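Local structure of peptidoglycan glycosyltransferase (Eggerthella lenta, 4MNR) at residues T232-T237 with R375-G380; F266-D271 with K361-V366; V37-V42 with H61-S66; V133-D138 with E323-G328. The protein belongs to the penicillin-binding proteins, joining a transpeptidase-family domain of the beta-lactamase clan to a domain of the PBP dimerisation family. All coordinates share one frame; numbering follows the deposited sequence.

Contact 1: T232-T237 with R375-G380; sequences TLAQAT and RDVLLG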
loop_
_atom_site.group_PDB
_atom_site.type_symbol
_atom_site.label_atom_id
_atom_site.label_comp_id
_atom_site.label_asym_id
_atom_site.label_seq_id
_atom_site.Cartn_x
_atom_site.Cartn_y
_atom_site.Cartn_z
ATOM N N THR A 232 -5.590 -26.563 8.664
ATOM C CA THR A 232 -4.713 -25.923 9.632
ATOM C C THR A 232 -4.744 -24.436 9.340
ATOM O O THR A 232 -5.144 -24.014 8.250
ATOM C CB THR A 232 -3.247 -26.380 9.523
ATOM O OG1 THR A 232 -2.723 -25.979 8.253
ATOM C CG2 THR A 232 -3.120 -27.895 9.697
ATOM N N LEU A 233 -4.326 -23.638 10.314
ATOM C CA LEU A 233 -4.309 -22.197 10.128
ATOM C C LEU A 233 -3.393 -21.796 8.966
ATOM O O LEU A 233 -3.715 -20.865 8.216
ATOM C CB LEU A 233 -3.934 -21.486 11.426
ATOM C CG LEU A 233 -3.902 -19.959 11.427
ATOM C CD1 LEU A 233 -5.219 -19.401 10.940
ATOM C CD2 LEU A 233 -3.591 -19.459 12.847
ATOM N N ALA A 234 -2.279 -22.511 8.796
ATOM C CA ALA A 234 -1.403 -22.265 7.637
ATOM C C ALA A 234 -2.119 -22.548 6.316
ATOM O O ALA A 234 -2.059 -21.745 5.380
ATOM C CB ALA A 234 -0.106 -23.084 7.742
ATOM N N GLN A 235 -2.812 -23.676 6.236
ATOM C CA GLN A 235 -3.565 -24.011 5.030
ATOM C C GLN A 235 -4.672 -23.004 4.764
ATOM O O GLN A 235 -4.940 -22.668 3.613
ATOM C CB GLN A 235 -4.167 -25.416 5.121
ATOM C CG GLN A 235 -3.131 -26.525 5.151
ATOM C CD GLN A 235 -3.714 -27.878 5.580
ATOM O OE1 GLN A 235 -4.756 -27.955 6.243
ATOM N NE2 GLN A 235 -3.027 -28.954 5.205
ATOM N N ALA A 236 -5.313 -22.527 5.833
ATOM C CA ALA A 236 -6.384 -21.545 5.699
ATOM C C ALA A 236 -5.844 -20.210 5.179
ATOM O O ALA A 236 -6.549 -19.478 4.511
ATOM C CB ALA A 236 -7.103 -21.347 7.017
ATOM N N THR A 237 -4.587 -19.909 5.479
ATOM C CA THR A 237 -3.959 -18.707 4.948
ATOM C C THR A 237 -3.660 -18.940 3.467
ATOM O O THR A 237 -3.907 -18.063 2.641
ATOM C CB THR A 237 -2.660 -18.372 5.705
ATOM O OG1 THR A 237 -2.941 -18.294 7.105
ATOM C CG2 THR A 237 -2.083 -17.031 5.239
ATOM N N ARG A 375 6.211 -15.038 7.582
ATOM C CA ARG A 375 6.855 -15.060 6.274
ATOM C C ARG A 375 6.873 -16.483 5.704
ATOM O O ARG A 375 6.645 -16.688 4.514
ATOM C CB ARG A 375 8.269 -14.470 6.363
ATOM C CG ARG A 375 8.805 -13.922 5.053
ATOM C CD ARG A 375 9.951 -12.935 5.295
ATOM N NE ARG A 375 11.080 -13.577 5.960
ATOM C CZ ARG A 375 11.446 -13.347 7.218
ATOM N NH1 ARG A 375 12.480 -13.997 7.732
ATOM N NH2 ARG A 375 10.777 -12.470 7.965
ATOM N N ASP A 376 7.111 -17.468 6.563
ATOM C CA ASP A 376 7.106 -18.868 6.137
ATOM C C ASP A 376 5.717 -19.317 5.641
ATOM O O ASP A 376 5.603 -20.082 4.672
ATOM C CB ASP A 376 7.588 -19.776 7.267
ATOM C CG ASP A 376 9.097 -19.671 7.512
ATOM O OD1 ASP A 376 9.824 -19.122 6.649
ATOM O OD2 ASP A 376 9.558 -20.149 8.574
ATOM N N VAL A 377 4.667 -18.859 6.311
ATOM C CA VAL A 377 3.308 -19.175 5.860
ATOM C C VAL A 377 3.017 -18.499 4.517
ATOM O O VAL A 377 2.404 -19.095 3.630
ATOM C CB VAL A 377 2.252 -18.742 6.901
ATOM C CG1 VAL A 377 0.835 -18.949 6.353
ATOM C CG2 VAL A 377 2.438 -19.523 8.182
ATOM N N LEU A 378 3.480 -17.258 4.362
ATOM C CA LEU A 378 3.262 -16.526 3.112
ATOM C C LEU A 378 4.058 -17.093 1.928
ATOM O O LEU A 378 3.663 -16.945 0.762
ATOM C CB LEU A 378 3.555 -15.035 3.293
ATOM C CG LEU A 378 2.682 -14.339 4.341
ATOM C CD1 LEU A 378 2.948 -12.842 4.348
ATOM C CD2 LEU A 378 1.196 -14.618 4.111
ATOM N N LEU A 379 5.178 -17.752 2.213
ATOM C CA LEU A 379 5.887 -18.463 1.161
ATOM C C LEU A 379 4.973 -19.571 0.663
ATOM O O LEU A 379 4.889 -19.839 -0.535
ATOM C CB LEU A 379 7.213 -19.028 1.689
ATOM C CG LEU A 379 8.077 -19.798 0.693
ATOM C CD1 LEU A 379 8.316 -18.987 -0.577
ATOM C CD2 LEU A 379 9.402 -20.158 1.353
ATOM N N GLY A 380 4.257 -20.196 1.598
ATOM C CA GLY A 380 3.308 -21.239 1.264
ATOM C C GLY A 380 2.159 -20.772 0.391
ATOM O O GLY A 380 1.648 -21.533 -0.431
#

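Contact 2: F266-D271 with K361-V366; sequences FNKEID and KLMQAV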
loop_
_atom_site.group_PDB
_atom_site.type_symbol
_atom_site.label_atom_id
_atom_site.label_comp_id
_atom_site.label_asym_id
_atom_site.label_seq_id
_atom_site.Cartn_x
_atom_site.Cartn_y
_atom_site.Cartn_z
ATOM N N PHE A 266 -2.644 0.931 12.139
ATOM C CA PHE A 266 -4.030 1.378 12.071
ATOM C C PHE A 266 -4.340 2.350 13.215
ATOM O O PHE A 266 -3.833 2.206 14.332
ATOM C CB PHE A 266 -4.991 0.175 12.044
ATOM C CG PHE A 266 -5.000 -0.551 10.725
ATOM C CD1 PHE A 266 -3.971 -1.415 10.391
ATOM C CD2 PHE A 266 -6.021 -0.343 9.808
ATOM C CE1 PHE A 266 -3.955 -2.076 9.174
ATOM C CE2 PHE A 266 -6.025 -1.002 8.584
ATOM C CZ PHE A 266 -4.990 -1.869 8.255
ATOM N N ASN A 267 -5.165 3.355 12.918
ATOM C CA ASN A 267 -5.543 4.398 13.878
ATOM C C ASN A 267 -4.379 5.251 14.358
ATOM O O ASN A 267 -4.456 5.862 15.429
ATOM C CB ASN A 267 -6.302 3.833 15.080
ATOM C CG ASN A 267 -7.632 3.222 14.696
ATOM O OD1 ASN A 267 -8.238 3.597 13.689
ATOM N ND2 ASN A 267 -8.107 2.298 15.512
ATOM N N LYS A 268 -3.312 5.287 13.568
ATOM C CA LYS A 268 -2.189 6.184 13.832
ATOM C C LYS A 268 -2.044 7.169 12.674
ATOM O O LYS A 268 -2.170 6.805 11.515
ATOM C CB LYS A 268 -0.890 5.393 13.969
ATOM C CG LYS A 268 -0.935 4.257 14.971
ATOM C CD LYS A 268 -0.986 4.762 16.403
ATOM C CE LYS A 268 -1.039 3.599 17.377
ATOM N NZ LYS A 268 0.001 2.584 17.055
ATOM N N GLU A 269 -1.792 8.429 12.997
ATOM C CA GLU A 269 -1.476 9.387 11.957
ATOM C C GLU A 269 -0.012 9.200 11.601
ATOM O O GLU A 269 0.872 9.350 12.439
ATOM C CB GLU A 269 -1.780 10.818 12.405
ATOM C CG GLU A 269 -3.243 11.209 12.200
ATOM C CD GLU A 269 -3.645 12.446 12.983
ATOM O OE1 GLU A 269 -3.924 12.318 14.196
ATOM O OE2 GLU A 269 -3.687 13.544 12.387
ATOM N N ILE A 270 0.229 8.820 10.360
ATOM C CA ILE A 270 1.586 8.581 9.907
ATOM C C ILE A 270 2.040 9.766 9.077
ATOM O O ILE A 270 1.360 10.182 8.144
ATOM C CB ILE A 270 1.680 7.256 9.140
ATOM C CG1 ILE A 270 1.594 6.097 10.144
ATOM C CG2 ILE A 270 2.978 7.182 8.335
ATOM C CD1 ILE A 270 1.007 4.821 9.582
ATOM N N ASP A 271 3.184 10.326 9.454
ATOM C CA ASP A 271 3.727 11.501 8.801
ATOM C C ASP A 271 4.175 11.130 7.381
ATOM O O ASP A 271 4.833 10.108 7.179
ATOM C CB ASP A 271 4.911 11.996 9.632
ATOM C CG ASP A 271 5.431 13.349 9.186
ATOM O OD1 ASP A 271 4.652 14.160 8.641
ATOM O OD2 ASP A 271 6.632 13.602 9.404
ATOM N N LYS A 361 13.247 3.833 12.465
ATOM C CA LYS A 361 12.110 3.010 12.892
ATOM C C LYS A 361 10.857 3.838 13.155
ATOM O O LYS A 361 10.911 4.885 13.803
ATOM C CB LYS A 361 12.478 2.230 14.164
ATOM C CG LYS A 361 11.314 1.453 14.784
ATOM C CD LYS A 361 11.802 0.413 15.785
ATOM C CE LYS A 361 12.388 1.049 17.030
ATOM N NZ LYS A 361 12.880 -0.005 17.961
ATOM N N LEU A 362 9.725 3.359 12.654
ATOM C CA LEU A 362 8.439 3.941 13.001
ATOM C C LEU A 362 7.833 3.163 14.157
ATOM O O LEU A 362 7.515 3.740 15.201
ATOM C CB LEU A 362 7.505 3.942 11.799
ATOM C CG LEU A 362 6.084 4.426 12.095
ATOM C CD1 LEU A 362 6.041 5.810 12.749
ATOM C CD2 LEU A 362 5.301 4.422 10.803
HETATM N N MSE A 363 7.665 1.857 13.982
HETATM C CA MSE A 363 7.135 1.029 15.065
HETATM C C MSE A 363 7.525 -0.443 14.936
HETATM O O MSE A 363 7.832 -0.927 13.848
HETATM C CB MSE A 363 5.606 1.190 15.178
HETATM C CG MSE A 363 4.854 0.752 13.957
HETATM SE SE MSE A 363 2.947 1.148 14.135
HETATM C CE MSE A 363 2.985 3.055 13.784
ATOM N N GLN A 364 7.533 -1.145 16.063
ATOM C CA GLN A 364 7.718 -2.595 16.062
ATOM C C GLN A 364 6.343 -3.257 16.057
ATOM O O GLN A 364 5.649 -3.232 17.075
ATOM C CB GLN A 364 8.482 -3.032 17.317
ATOM C CG GLN A 364 8.747 -4.532 17.377
ATOM C CD GLN A 364 10.148 -4.903 16.918
ATOM O OE1 GLN A 364 11.103 -4.160 17.152
ATOM N NE2 GLN A 364 10.279 -6.059 16.264
ATOM N N ALA A 365 5.936 -3.835 14.926
ATOM C CA ALA A 365 4.610 -4.455 14.839
ATOM C C ALA A 365 4.526 -5.771 15.606
ATOM O O ALA A 365 3.626 -5.964 16.420
ATOM C CB ALA A 365 4.182 -4.661 13.375
ATOM N N VAL A 366 5.463 -6.673 15.329
ATOM C CA VAL A 366 5.526 -7.977 15.990
ATOM C C VAL A 366 6.994 -8.331 16.214
ATOM O O VAL A 366 7.879 -7.629 15.731
ATOM C CB VAL A 366 4.881 -9.105 15.140
ATOM C CG1 VAL A 366 3.359 -8.939 15.048
ATOM C CG2 VAL A 366 5.512 -9.165 13.754
#

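Contact 3: V37-V42 with H61-S66; sequences VLARSV and HVVGYS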
loop_
_atom_site.group_PDB
_atom_site.type_symbol
_atom_site.label_atom_id
_atom_site.label_comp_id
_atom_site.label_asym_id
_atom_site.label_seq_id
_atom_site.Cartn_x
_atom_site.Cartn_y
_atom_site.Cartn_z
ATOM N N VAL A 37 14.837 13.554 -14.478
ATOM C CA VAL A 37 14.232 14.823 -14.088
ATOM C C VAL A 37 12.719 14.788 -14.302
ATOM O O VAL A 37 12.244 14.519 -15.418
ATOM C CB VAL A 37 14.854 15.985 -14.885
ATOM C CG1 VAL A 37 14.108 17.284 -14.622
ATOM C CG2 VAL A 37 16.347 16.123 -14.544
ATOM N N LEU A 38 11.968 15.066 -13.238
ATOM C CA LEU A 38 10.509 15.076 -13.301
ATOM C C LEU A 38 9.964 16.493 -13.429
ATOM O O LEU A 38 8.873 16.698 -13.957
ATOM C CB LEU A 38 9.919 14.424 -12.047
ATOM C CG LEU A 38 10.429 13.012 -11.773
ATOM C CD1 LEU A 38 9.843 12.493 -10.464
ATOM C CD2 LEU A 38 10.052 12.118 -12.935
ATOM N N ALA A 39 10.720 17.473 -12.939
ATOM C CA ALA A 39 10.302 18.872 -13.034
ATOM C C ALA A 39 11.525 19.766 -12.984
ATOM O O ALA A 39 12.452 19.512 -12.229
ATOM C CB ALA A 39 9.350 19.234 -11.905
ATOM N N ARG A 40 11.528 20.812 -13.796
ATOM C CA ARG A 40 12.620 21.770 -13.783
ATOM C C ARG A 40 12.065 23.100 -14.258
ATOM O O ARG A 40 10.966 23.155 -14.810
ATOM C CB ARG A 40 13.764 21.311 -14.697
ATOM C CG ARG A 40 13.355 21.163 -16.155
ATOM C CD ARG A 40 14.540 20.784 -17.025
ATOM N NE ARG A 40 14.107 20.357 -18.350
ATOM C CZ ARG A 40 14.482 19.218 -18.921
ATOM N NH1 ARG A 40 14.037 18.903 -20.132
ATOM N NH2 ARG A 40 15.309 18.401 -18.284
ATOM N N SER A 41 12.811 24.174 -14.025
ATOM C CA SER A 41 12.421 25.479 -14.532
ATOM C C SER A 41 13.431 25.927 -15.571
ATOM O O SER A 41 14.638 25.748 -15.396
ATOM C CB SER A 41 12.327 26.499 -13.400
ATOM O OG SER A 41 11.248 26.170 -12.542
ATOM N N VAL A 42 12.927 26.491 -16.660
ATOM C CA VAL A 42 13.776 26.952 -17.751
ATOM C C VAL A 42 13.575 28.450 -17.971
ATOM O O VAL A 42 12.441 28.937 -17.973
ATOM C CB VAL A 42 13.475 26.169 -19.041
ATOM C CG1 VAL A 42 14.381 26.626 -20.174
ATOM C CG2 VAL A 42 13.632 24.671 -18.791
ATOM N N HIS A 61 1.379 11.815 -10.039
ATOM C CA HIS A 61 0.688 12.195 -8.808
ATOM C C HIS A 61 1.666 12.583 -7.723
ATOM O O HIS A 61 1.388 13.465 -6.915
ATOM C CB HIS A 61 -0.200 11.061 -8.318
ATOM C CG HIS A 61 -1.278 10.704 -9.283
ATOM N ND1 HIS A 61 -1.076 9.830 -10.328
ATOM C CD2 HIS A 61 -2.561 11.126 -9.382
ATOM C CE1 HIS A 61 -2.194 9.723 -11.026
ATOM N NE2 HIS A 61 -3.110 10.495 -10.472
ATOM N N VAL A 62 2.809 11.902 -7.696
ATOM C CA VAL A 62 3.846 12.184 -6.711
ATOM C C VAL A 62 4.510 13.546 -6.952
ATOM O O VAL A 62 4.638 14.354 -6.021
ATOM C CB VAL A 62 4.919 11.080 -6.694
ATOM C CG1 VAL A 62 6.152 11.535 -5.925
ATOM C CG2 VAL A 62 4.363 9.803 -6.068
ATOM N N VAL A 63 4.896 13.813 -8.198
ATOM C CA VAL A 63 5.594 15.057 -8.514
ATOM C C VAL A 63 4.689 16.266 -8.267
ATOM O O VAL A 63 5.104 17.261 -7.666
ATOM C CB VAL A 63 6.211 15.061 -9.953
ATOM C CG1 VAL A 63 5.153 14.935 -11.026
ATOM C CG2 VAL A 63 7.034 16.339 -10.192
ATOM N N GLY A 64 3.429 16.148 -8.668
ATOM C CA GLY A 64 2.483 17.228 -8.506
ATOM C C GLY A 64 2.742 18.339 -9.504
ATOM O O GLY A 64 3.468 18.168 -10.483
ATOM N N TYR A 65 2.141 19.489 -9.257
ATOM C CA TYR A 65 2.320 20.621 -10.151
ATOM C C TYR A 65 2.531 21.875 -9.341
ATOM O O TYR A 65 2.158 21.936 -8.168
ATOM C CB TYR A 65 1.101 20.780 -11.069
ATOM C CG TYR A 65 -0.225 20.694 -10.353
ATOM C CD1 TYR A 65 -0.926 19.495 -10.307
ATOM C CD2 TYR A 65 -0.773 21.802 -9.714
ATOM C CE1 TYR A 65 -2.136 19.399 -9.656
ATOM C CE2 TYR A 65 -1.986 21.716 -9.048
ATOM C CZ TYR A 65 -2.659 20.505 -9.024
ATOM O OH TYR A 65 -3.864 20.385 -8.376
ATOM N N SER A 66 3.145 22.871 -9.971
ATOM C CA SER A 66 3.293 24.192 -9.386
ATOM C C SER A 66 2.814 25.192 -10.419
ATOM O O SER A 66 3.327 25.229 -11.540
ATOM C CB SER A 66 4.748 24.469 -9.005
ATOM O OG SER A 66 4.913 25.801 -8.545
#

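Contact 4: V133-D138 with E323-G328; sequences VVMDPD and EMAMVG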
loop_
_atom_site.group_PDB
_atom_site.type_symbol
_atom_site.label_atom_id
_atom_site.label_comp_id
_atom_site.label_asym_id
_atom_site.label_seq_id
_atom_site.Cartn_x
_atom_site.Cartn_y
_atom_site.Cartn_z
ATOM N N VAL A 133 2.513 0.409 -4.676
ATOM C CA VAL A 133 3.620 0.972 -3.912
ATOM C C VAL A 133 4.707 -0.095 -3.780
ATOM O O VAL A 133 4.405 -1.245 -3.481
ATOM C CB VAL A 133 3.164 1.420 -2.501
ATOM C CG1 VAL A 133 4.373 1.826 -1.641
ATOM C CG2 VAL A 133 2.145 2.561 -2.592
ATOM N N VAL A 134 5.961 0.278 -4.041
ATOM C CA VAL A 134 7.088 -0.629 -3.880
ATOM C C VAL A 134 8.013 0.040 -2.880
ATOM O O VAL A 134 8.328 1.216 -3.020
ATOM C CB VAL A 134 7.857 -0.828 -5.202
ATOM C CG1 VAL A 134 9.024 -1.759 -4.998
ATOM C CG2 VAL A 134 6.941 -1.382 -6.293
HETATM N N MSE A 135 8.446 -0.723 -1.884
HETATM C CA MSE A 135 9.270 -0.189 -0.806
HETATM C C MSE A 135 10.500 -1.047 -0.582
HETATM O O MSE A 135 10.512 -2.245 -0.895
HETATM C CB MSE A 135 8.472 -0.148 0.503
HETATM C CG MSE A 135 7.176 0.625 0.423
HETATM SE SE MSE A 135 6.438 1.025 2.178
HETATM C CE MSE A 135 7.626 2.490 2.585
ATOM N N ASP A 136 11.535 -0.425 -0.027
ATOM C CA ASP A 136 12.670 -1.172 0.515
ATOM C C ASP A 136 12.366 -1.394 1.988
ATOM O O ASP A 136 12.315 -0.443 2.760
ATOM C CB ASP A 136 13.967 -0.372 0.374
ATOM C CG ASP A 136 15.183 -1.109 0.947
ATOM O OD1 ASP A 136 15.015 -2.115 1.683
ATOM O OD2 ASP A 136 16.327 -0.684 0.670
ATOM N N PRO A 137 12.161 -2.655 2.392
ATOM C CA PRO A 137 11.719 -2.894 3.771
ATOM C C PRO A 137 12.788 -2.572 4.808
ATOM O O PRO A 137 12.478 -2.418 5.981
ATOM C CB PRO A 137 11.390 -4.398 3.785
ATOM C CG PRO A 137 12.217 -4.963 2.674
ATOM C CD PRO A 137 12.310 -3.900 1.619
ATOM N N ASP A 138 14.039 -2.465 4.380
ATOM C CA ASP A 138 15.120 -2.244 5.328
ATOM C C ASP A 138 15.290 -0.765 5.688
ATOM O O ASP A 138 15.881 -0.440 6.723
ATOM C CB ASP A 138 16.429 -2.837 4.800
ATOM C CG ASP A 138 16.418 -4.362 4.783
ATOM O OD1 ASP A 138 15.998 -4.971 5.793
ATOM O OD2 ASP A 138 16.823 -4.953 3.757
ATOM N N GLU A 323 -0.206 1.935 3.551
ATOM C CA GLU A 323 -0.327 1.190 4.799
ATOM C C GLU A 323 -0.165 -0.311 4.551
ATOM O O GLU A 323 0.516 -0.994 5.312
ATOM C CB GLU A 323 -1.666 1.457 5.489
ATOM C CG GLU A 323 -2.001 0.479 6.617
ATOM C CD GLU A 323 -1.042 0.561 7.810
ATOM O OE1 GLU A 323 -0.545 1.661 8.132
ATOM O OE2 GLU A 323 -0.786 -0.492 8.435
HETATM N N MSE A 324 -0.776 -0.827 3.492
HETATM C CA MSE A 324 -0.626 -2.256 3.218
HETATM C C MSE A 324 0.799 -2.636 2.835
HETATM O O MSE A 324 1.265 -3.720 3.152
HETATM C CB MSE A 324 -1.652 -2.753 2.181
HETATM C CG MSE A 324 -3.090 -2.575 2.636
HETATM SE SE MSE A 324 -3.437 -3.236 4.453
HETATM C CE MSE A 324 -2.896 -5.097 4.210
ATOM N N ALA A 325 1.514 -1.731 2.175
ATOM C CA ALA A 325 2.916 -1.965 1.903
ATOM C C ALA A 325 3.694 -1.983 3.214
ATOM O O ALA A 325 4.574 -2.812 3.393
ATOM C CB ALA A 325 3.466 -0.906 0.949
HETATM N N MSE A 326 3.344 -1.084 4.132
HETATM C CA MSE A 326 3.968 -1.078 5.457
HETATM C C MSE A 326 3.714 -2.374 6.222
HETATM O O MSE A 326 4.588 -2.864 6.938
HETATM C CB MSE A 326 3.516 0.134 6.272
HETATM C CG MSE A 326 4.011 1.446 5.632
HETATM SE SE MSE A 326 3.150 2.999 6.428
HETATM C CE MSE A 326 3.584 2.609 8.239
ATOM N N VAL A 327 2.516 -2.936 6.074
ATOM C CA VAL A 327 2.237 -4.237 6.678
ATOM C C VAL A 327 3.204 -5.279 6.122
ATOM O O VAL A 327 3.783 -6.072 6.859
ATOM C CB VAL A 327 0.767 -4.671 6.439
ATOM C CG1 VAL A 327 0.593 -6.142 6.784
ATOM C CG2 VAL A 327 -0.173 -3.824 7.265
ATOM N N GLY A 328 3.397 -5.257 4.809
ATOM C CA GLY A 328 4.370 -6.120 4.176
ATOM C C GLY A 328 5.791 -5.903 4.678
ATOM O O GLY A 328 6.542 -6.862 4.885
#

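Contact 1: T232-T237 with R375-G380
Ala234 and Val377 mark where two helices cross at -51°, their CA atoms 5.9 Å apart and the short axes of 233-237 and 375-380 approaching to 9.1 Å. The tightest side-chain meeting is between Thr237 and Val377, which lie about perpendicular to each other. Val377 CG1, anti to its backbone N (chi1 174°), reaches Thr237 CB at 3.6 Å and lies at 3.7 Å from Thr237 CG2; the threonine's OG1 is only slightly farther. That hydroxyl is engaged within its own helix: Thr237 OG1 donates to Leu233 O at 2.9 Å, and the same oxygen also accepts from Thr237 N, the two donors arriving from opposite faces of the carbonyl plane. This bond is consistent with a fixed rotation that presents the methyl. Leu378 leaves its helix directed away, yet its CD2 returns to 4.2 Å from Thr237 CG2. One turn back, Thr232 is the N-cap: a capping box pairs Thr232 N with Gln235 OE1 (2.9 Å) and Gln235 N with Thr232 OG1 (3.1 Å). Leu192 of helix 188-197 touches both Thr237 and Val377, Phe245 of helix 242-263 backs Leu233 and Thr237, and Leu378 extends to Ala398 and Lys400 of strand 398-406.

Contact 2: F266-D271 with K361-V366
Ile270 and Lys268 of an irregular loop rest on Leu362 and Met363, which together face Ile337 and so form a classic beta bulge in the two-stranded antiparallel sheet of 336-338 and 361-364. The nearest CA pair, Ile270 and Leu362, is 8.8 Å apart, so side chains alone bridge the gap. From Ile270 CB, which itself stays clear of the bulge, the chain divides. CG1 stands beside the backbone N (chi1 -74°) and meets Leu362 CD2 at 4.1 Å, the two side chains crossing at about a right angle. The other branch, CG2, is anti to the backbone N and stays farther from Leu362. At the tip, Ile270 CD1 packs on Met326 and Glu323, both on helix 321-332. A second, looser touch lies two residues earlier in the loop: Lys268 CG comes to 4.3 Å from CE of Met363, a selenomethionine whose tip is bent by chi3 at 77°. The lysine's methylene stem does this packing, while its NZ bonds to Glu262 O. The far end of 361-366 is tied by Gln364 NE2, which gives Val366 O a nearly straight bond of 2.9 Å, the acceptor lying in the plane of the glutamine amide.

Contact 3: V37-V42 with H61-S66
Val63 bears on Leu38 and Ala39 with a single methyl: CG2 lies 3.9 Å from Leu38 CB and 4.1 Å from Ala39 CB, so one carbon is set against both CB atoms at once. The valine's chi1 of 62° turns CG2 anti to the backbone N, toward the strand, and leaves CG1 between N and the carbonyl carbon. Leu38 contributes its CB rather than its branched end, whose methyls lie farther from the valine. That consecutive residues both present CB to one partner is consistent with the classic beta bulge they form opposite Ile30, just where the chain turns a corner. On the helical side, Gly64 leaves helical geometry with a positive phi of 74°, ending the helix immediately after Val63. Further out, Arg51, Tyr53 and Glu76 touch Ala39, and a salt bridge from Arg40 NE to Glu52 OE1 joins neighbouring strands. Strand 37-43 runs between 30-31 and 49-52 in the mixed sheet, while the short helix 60-63 turns Val62 to Ile75 of helix 74-78 and to Met145, so the contact joins the mixed sheet to a short helix that itself rests on strand 142-148 of the five-stranded sheet.

Contact 4: V133-D138 with E323-G328
Ala325 receives both Val133 and Met135 on its lone methyl, the centre of an apolar contact between a strand and a helix. Val133 CG1 approaches Ala325 CB to 3.9 Å, and the next residue on the same strand face, selenomethionine Met135, brings SE to 3.8 Å and CG to 4.0 Å from that methyl, Ala325 CB. The same selenium, Met135 SE, lies 4.2 Å from Met326 CG. Pro137 rests on Thr329 and Ala332, lengthening the zone of contact along helix 321-332. Met135 has CG beside its backbone N (chi1 -56°) and a bend at the selenium; it is modelled in two conformers, so its share belongs to one of them. The two axes run in the same general sense, inclined by 33°, with 8.6 Å between the short axes and 6.6 Å between the CA atoms of Val133 and Ala325.

Polar bonding lies elsewhere: the strand pairs with 425-431 through Val133 with Ala428 and Met135 with Val426, and the helix bonds internally, Val327 N to Glu323 O. Past the strand, Asp138 N meets Asp136 OD1 at 2.9 Å from above the carboxylate plane, an Asx turn.

All four touching residues are buried, and cohesion comes from shape and dispersion: the lone methyl of Ala325 is consistent with the close axis spacing, and the selenium of the modelled conformer adds a non-directional contact beside it.

How the contacts relate
From the N terminus, contact 3 closes first, a short loop of 18 residues wholly inside the PBP dimerisation region and preceding the other three. Contact 4 opens next at 133-138, followed by contact 1 at 232-237 and contact 2 at 266-271. Contact 4 closes at 323-328, before either of those, and therefore crosses both; contact 2, closing at 361-366, is nested inside contact 1, which closes on the following helix. Contacts 2 and 4 also meet in space, Leu362 CD2 lying 3.6 Å from Met326 CE, so helix 321-332 links the five-stranded sheet to the bulged two-stranded sheet of 336-338 and 361-364. Contact 1 joins two helices about 43 Å from contact 3, centre to centre.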